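Local coordinates for nigerythrin (Desulfovibrio vulgaris subsp. vulgaris, PDB 1YUZ), which shows NADH peroxidase activity in vitro and carries a non-haem diiron centre in a ferritin-like helical bundle and a rubredoxin-like iron site, at residues L30-G42 / L83-V96. Residues are numbered along the deposited sequence; the frame is centred on the assembly and turned at random. Where two conformers were deposited one is given.
With FE (Fe (III) ion), chain F.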
loop_
_atom_site.group_PDB
_atom_site.type_symbol
_atom_site.label_atom_id
_atom_site.label_comp_id
_atom_site.label_asym_id
_atom_site.label_seq_id
_atom_site.Cartn_x
_atom_site.Cartn_y
_atom_site.Cartn_z
ATOM N N LEU B 30 -20.259 20.369 -4.924
ATOM C CA LEU B 30 -20.912 19.863 -6.123
ATOM C C LEU B 30 -19.852 19.529 -7.168
ATOM O O LEU B 30 -19.897 18.471 -7.795
ATOM C CB LEU B 30 -21.880 20.901 -6.698
ATOM C CG LEU B 30 -22.538 20.482 -8.017
ATOM C CD1 LEU B 30 -23.325 19.195 -7.806
ATOM C CD2 LEU B 30 -23.449 21.589 -8.528
ATOM N N GLU B 31 -18.903 20.443 -7.358
ATOM C CA GLU B 31 -17.829 20.228 -8.320
ATOM C C GLU B 31 -16.966 19.041 -7.894
ATOM O O GLU B 31 -16.544 18.244 -8.730
ATOM C CB GLU B 31 -16.955 21.483 -8.439
ATOM C CG GLU B 31 -17.686 22.707 -8.981
ATOM C CD GLU B 31 -16.791 23.932 -9.080
ATOM O OE1 GLU B 31 -16.159 24.298 -8.067
ATOM O OE2 GLU B 31 -16.725 24.535 -10.173
ATOM N N ASN B 32 -16.715 18.922 -6.592
ATOM C CA ASN B 32 -15.898 17.827 -6.083
ATOM C C ASN B 32 -16.577 16.481 -6.285
ATOM O O ASN B 32 -15.921 15.490 -6.604
ATOM C CB ASN B 32 -15.571 18.047 -4.607
ATOM C CG ASN B 32 -14.790 19.322 -4.379
ATOM O OD1 ASN B 32 -14.078 19.786 -5.271
ATOM N ND2 ASN B 32 -14.905 19.886 -3.184
ATOM N N LEU B 33 -17.891 16.441 -6.104
ATOM C CA LEU B 33 -18.632 15.205 -6.308
ATOM C C LEU B 33 -18.474 14.768 -7.761
ATOM O O LEU B 33 -18.254 13.590 -8.045
ATOM C CB LEU B 33 -20.115 15.408 -5.984
ATOM C CG LEU B 33 -20.483 15.387 -4.498
ATOM C CD1 LEU B 33 -21.869 15.980 -4.285
ATOM C CD2 LEU B 33 -20.425 13.952 -3.994
ATOM N N LYS B 34 -18.574 15.723 -8.682
ATOM C CA LYS B 34 -18.435 15.416 -10.098
ATOM C C LYS B 34 -17.012 14.977 -10.412
ATOM O O LYS B 34 -16.798 14.083 -11.232
ATOM C CB LYS B 34 -18.790 16.634 -10.949
ATOM C CG LYS B 34 -20.235 17.070 -10.838
ATOM C CD LYS B 34 -20.481 18.280 -11.719
ATOM C CE LYS B 34 -21.907 18.773 -11.605
ATOM N NZ LYS B 34 -22.106 19.993 -12.432
ATOM N N ALA B 35 -16.040 15.611 -9.763
ATOM C CA ALA B 35 -14.641 15.267 -9.984
ATOM C C ALA B 35 -14.378 13.852 -9.490
ATOM O O ALA B 35 -13.656 13.085 -10.126
ATOM C CB ALA B 35 -13.735 16.255 -9.263
ATOM N N ALA B 36 -14.968 13.507 -8.351
ATOM C CA ALA B 36 -14.795 12.173 -7.796
ATOM C C ALA B 36 -15.406 11.149 -8.745
ATOM O O ALA B 36 -14.808 10.113 -9.019
ATOM C CB ALA B 36 -15.455 12.082 -6.429
ATOM N N ILE B 37 -16.599 11.441 -9.254
ATOM C CA ILE B 37 -17.252 10.521 -10.173
ATOM C C ILE B 37 -16.365 10.321 -11.396
ATOM O O ILE B 37 -16.191 9.198 -11.864
ATOM C CB ILE B 37 -18.635 11.050 -10.609
ATOM C CG1 ILE B 37 -19.603 10.958 -9.428
ATOM C CG2 ILE B 37 -19.161 10.247 -11.793
ATOM C CD1 ILE B 37 -20.911 11.667 -9.651
ATOM N N ALA B 38 -15.791 11.409 -11.900
ATOM C CA ALA B 38 -14.917 11.321 -13.067
ATOM C C ALA B 38 -13.726 10.423 -12.749
ATOM O O ALA B 38 -13.377 9.537 -13.530
ATOM C CB ALA B 38 -14.436 12.711 -13.471
ATOM N N GLY B 39 -13.113 10.657 -11.594
ATOM C CA GLY B 39 -11.970 9.860 -11.191
ATOM C C GLY B 39 -12.311 8.393 -11.011
ATOM O O GLY B 39 -11.554 7.519 -11.430
ATOM N N GLU B 40 -13.452 8.117 -10.391
ATOM C CA GLU B 40 -13.868 6.740 -10.165
ATOM C C GLU B 40 -14.245 6.047 -11.462
ATOM O O GLU B 40 -14.091 4.836 -11.591
ATOM C CB GLU B 40 -15.034 6.702 -9.178
ATOM C CG GLU B 40 -14.670 7.264 -7.804
ATOM C CD GLU B 40 -13.657 6.405 -7.052
ATOM O OE1 GLU B 40 -12.732 5.845 -7.686
ATOM O OE2 GLU B 40 -13.785 6.295 -5.819
ATOM N N THR B 41 -14.738 6.818 -12.425
ATOM C CA THR B 41 -15.101 6.255 -13.713
ATOM C C THR B 41 -13.805 5.794 -14.374
ATOM O O THR B 41 -13.757 4.744 -15.007
ATOM C CB THR B 41 -15.827 7.303 -14.575
ATOM O OG1 THR B 41 -17.020 7.718 -13.894
ATOM C CG2 THR B 41 -16.215 6.722 -15.925
ATOM N N GLY B 42 -12.746 6.577 -14.198
ATOM C CA GLY B 42 -11.458 6.203 -14.752
ATOM C C GLY B 42 -10.911 4.987 -14.021
ATOM O O GLY B 42 -10.362 4.075 -14.635
ATOM N N LEU B 83 -26.131 12.059 -5.050
ATOM C CA LEU B 83 -26.076 13.401 -4.485
ATOM C C LEU B 83 -26.087 14.468 -5.572
ATOM O O LEU B 83 -26.786 15.474 -5.456
ATOM C CB LEU B 83 -24.829 13.570 -3.613
ATOM C CG LEU B 83 -24.775 12.763 -2.314
ATOM C CD1 LEU B 83 -23.533 13.151 -1.528
ATOM C CD2 LEU B 83 -26.026 13.032 -1.488
ATOM N N VAL B 84 -25.314 14.253 -6.629
ATOM C CA VAL B 84 -25.264 15.214 -7.721
ATOM C C VAL B 84 -26.623 15.327 -8.412
ATOM O O VAL B 84 -27.057 16.423 -8.769
ATOM C CB VAL B 84 -24.203 14.816 -8.772
ATOM C CG1 VAL B 84 -24.243 15.787 -9.944
ATOM C CG2 VAL B 84 -22.818 14.811 -8.137
ATOM N N ALA B 85 -27.290 14.190 -8.587
ATOM C CA ALA B 85 -28.594 14.144 -9.244
ATOM C C ALA B 85 -29.660 14.985 -8.548
ATOM O O ALA B 85 -30.500 15.598 -9.206
ATOM C CB ALA B 85 -29.067 12.697 -9.355
ATOM N N GLU B 86 -29.627 14.996 -7.220
ATOM C CA GLU B 86 -30.593 15.754 -6.436
ATOM C C GLU B 86 -30.369 17.253 -6.586
ATOM O O GLU B 86 -31.312 18.041 -6.530
ATOM C CB GLU B 86 -30.487 15.366 -4.960
ATOM C CG GLU B 86 -30.748 13.896 -4.683
ATOM C CD GLU B 86 -30.579 13.541 -3.219
ATOM O OE1 GLU B 86 -31.258 14.164 -2.376
ATOM O OE2 GLU B 86 -29.768 12.640 -2.912
ATOM N N MET B 87 -29.114 17.638 -6.783
ATOM C CA MET B 87 -28.759 19.044 -6.925
ATOM C C MET B 87 -28.794 19.498 -8.382
ATOM O O MET B 87 -29.132 20.646 -8.673
ATOM C CB MET B 87 -27.370 19.284 -6.330
ATOM C CG MET B 87 -26.977 20.744 -6.205
ATOM S SD MET B 87 -25.484 20.949 -5.217
ATOM C CE MET B 87 -26.180 21.078 -3.570
ATOM N N GLU B 88 -28.448 18.596 -9.295
ATOM C CA GLU B 88 -28.448 18.925 -10.716
ATOM C C GLU B 88 -29.000 17.734 -11.502
ATOM O O GLU B 88 -28.248 16.882 -11.971
ATOM C CB GLU B 88 -27.017 19.255 -11.159
ATOM C CG GLU B 88 -26.831 19.463 -12.654
ATOM C CD GLU B 88 -25.428 19.930 -13.003
ATOM O OE1 GLU B 88 -25.043 19.831 -14.186
ATOM O OE2 GLU B 88 -24.713 20.406 -12.095
ATOM N N PRO B 89 -30.335 17.666 -11.650
ATOM C CA PRO B 89 -31.038 16.594 -12.366
ATOM C C PRO B 89 -30.567 16.342 -13.796
ATOM O O PRO B 89 -30.654 15.219 -14.295
ATOM C CB PRO B 89 -32.496 17.047 -12.312
ATOM C CG PRO B 89 -32.561 17.801 -11.025
ATOM C CD PRO B 89 -31.298 18.620 -11.074
ATOM N N GLY B 90 -30.073 17.385 -14.454
ATOM C CA GLY B 90 -29.612 17.238 -15.823
ATOM C C GLY B 90 -28.244 16.596 -15.944
ATOM O O GLY B 90 -27.794 16.288 -17.048
ATOM N N TYR B 91 -27.579 16.391 -14.812
ATOM C CA TYR B 91 -26.251 15.789 -14.810
ATOM C C TYR B 91 -26.258 14.347 -15.302
ATOM O O TYR B 91 -27.079 13.534 -14.874
ATOM C CB TYR B 91 -25.652 15.828 -13.404
ATOM C CG TYR B 91 -24.338 15.086 -13.292
ATOM C CD1 TYR B 91 -23.160 15.626 -13.807
ATOM C CD2 TYR B 91 -24.281 13.826 -12.697
ATOM C CE1 TYR B 91 -21.953 14.926 -13.733
ATOM C CE2 TYR B 91 -23.084 13.120 -12.620
ATOM C CZ TYR B 91 -21.927 13.674 -13.138
ATOM O OH TYR B 91 -20.745 12.974 -13.060
ATOM N N GLU B 92 -25.327 14.038 -16.195
ATOM C CA GLU B 92 -25.199 12.694 -16.741
ATOM C C GLU B 92 -23.814 12.160 -16.398
ATOM O O GLU B 92 -22.816 12.862 -16.569
ATOM C CB GLU B 92 -25.379 12.720 -18.262
ATOM C CG GLU B 92 -26.721 13.265 -18.715
ATOM C CD GLU B 92 -27.884 12.429 -18.221
ATOM O OE1 GLU B 92 -27.998 11.258 -18.642
ATOM O OE2 GLU B 92 -28.681 12.940 -17.405
ATOM N N LYS B 93 -23.754 10.929 -15.902
ATOM C CA LYS B 93 -22.473 10.327 -15.555
ATOM C C LYS B 93 -21.617 10.219 -16.807
ATOM O O LYS B 93 -22.104 9.845 -17.875
ATOM C CB LYS B 93 -22.678 8.941 -14.944
ATOM C CG LYS B 93 -23.278 8.969 -13.550
ATOM C CD LYS B 93 -23.507 7.568 -13.017
ATOM C CE LYS B 93 -24.533 6.823 -13.852
ATOM N NZ LYS B 93 -24.773 5.450 -13.336
ATOM N N PRO B 94 -20.325 10.550 -16.693
ATOM C CA PRO B 94 -19.422 10.482 -17.841
ATOM C C PRO B 94 -18.987 9.059 -18.163
ATOM O O PRO B 94 -19.164 8.140 -17.364
ATOM C CB PRO B 94 -18.253 11.345 -17.395
ATOM C CG PRO B 94 -18.161 11.003 -15.936
ATOM C CD PRO B 94 -19.616 11.051 -15.499
ATOM N N THR B 95 -18.433 8.889 -19.357
ATOM C CA THR B 95 -17.922 7.600 -19.788
ATOM C C THR B 95 -16.501 7.887 -20.240
ATOM O O THR B 95 -16.204 8.986 -20.711
ATOM C CB THR B 95 -18.730 7.014 -20.962
ATOM O OG1 THR B 95 -18.683 7.915 -22.072
ATOM C CG2 THR B 95 -20.180 6.794 -20.552
ATOM N N VAL B 96 -15.615 6.912 -20.074
ATOM C CA VAL B 96 -14.224 7.089 -20.460
ATOM C C VAL B 96 -13.733 5.900 -21.265
ATOM O O VAL B 96 -14.375 4.851 -21.299
ATOM C CB VAL B 96 -13.319 7.236 -19.221
ATOM C CG1 VAL B 96 -13.785 8.410 -18.375
ATOM C CG2 VAL B 96 -13.338 5.947 -18.409
HETATM FE FE FE F . -11.832 5.032 -5.988
HETATM O O HOH W 1 -18.309 13.766 -13.411
HETATM O O HOH W 2 -19.623 7.350 -14.763
HETATM O O HOH W 3 -10.315 3.788 -6.047
#
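The short helical segments 30-42 and 83-87, which meet chiefly through V84, approach to 10.1 Å between axes, their N-to-C directions 136° apart; a type I turn, E88 to Y91, then sends the chain along 30-42 in the same direction, as far as V96 beside G42. V84 is a knob among L30, L33, K34 and I37: CG2 presses on L33 CB at 3.5 Å, while CG1 faces L30 CD1 and also lies over one face of the Y91 ring, offset toward its rim. K34, extended beyond CG, runs alongside that ring, CG 4.0 Å from Y91 CE1, and carries NZ to E88 OE2, a 2.7 Å salt bridge on the syn side of the carboxylate, 28° out of its plane. I37 CG2 touches Y91 OH at 3.4 Å and P94 CD. One water, in the plane of the Y91 ring, joins its OH to K34 O; another links T41 OG1 to P94 O. T41 OG1 also donates to I37 O (2.6 Å), which T41 N reaches from the opposite face. On the side of 30-42 turned from the loop, E40 binds the iron(III) ion through both oxygens, with E73, E118 and E149 completing the protein ligands. Apolar contacts and polar links thus alternate along the outside of the ferritin-like bundle: V84 fills the hole on 30-42, while the ion pair and two waters tie the loop to it.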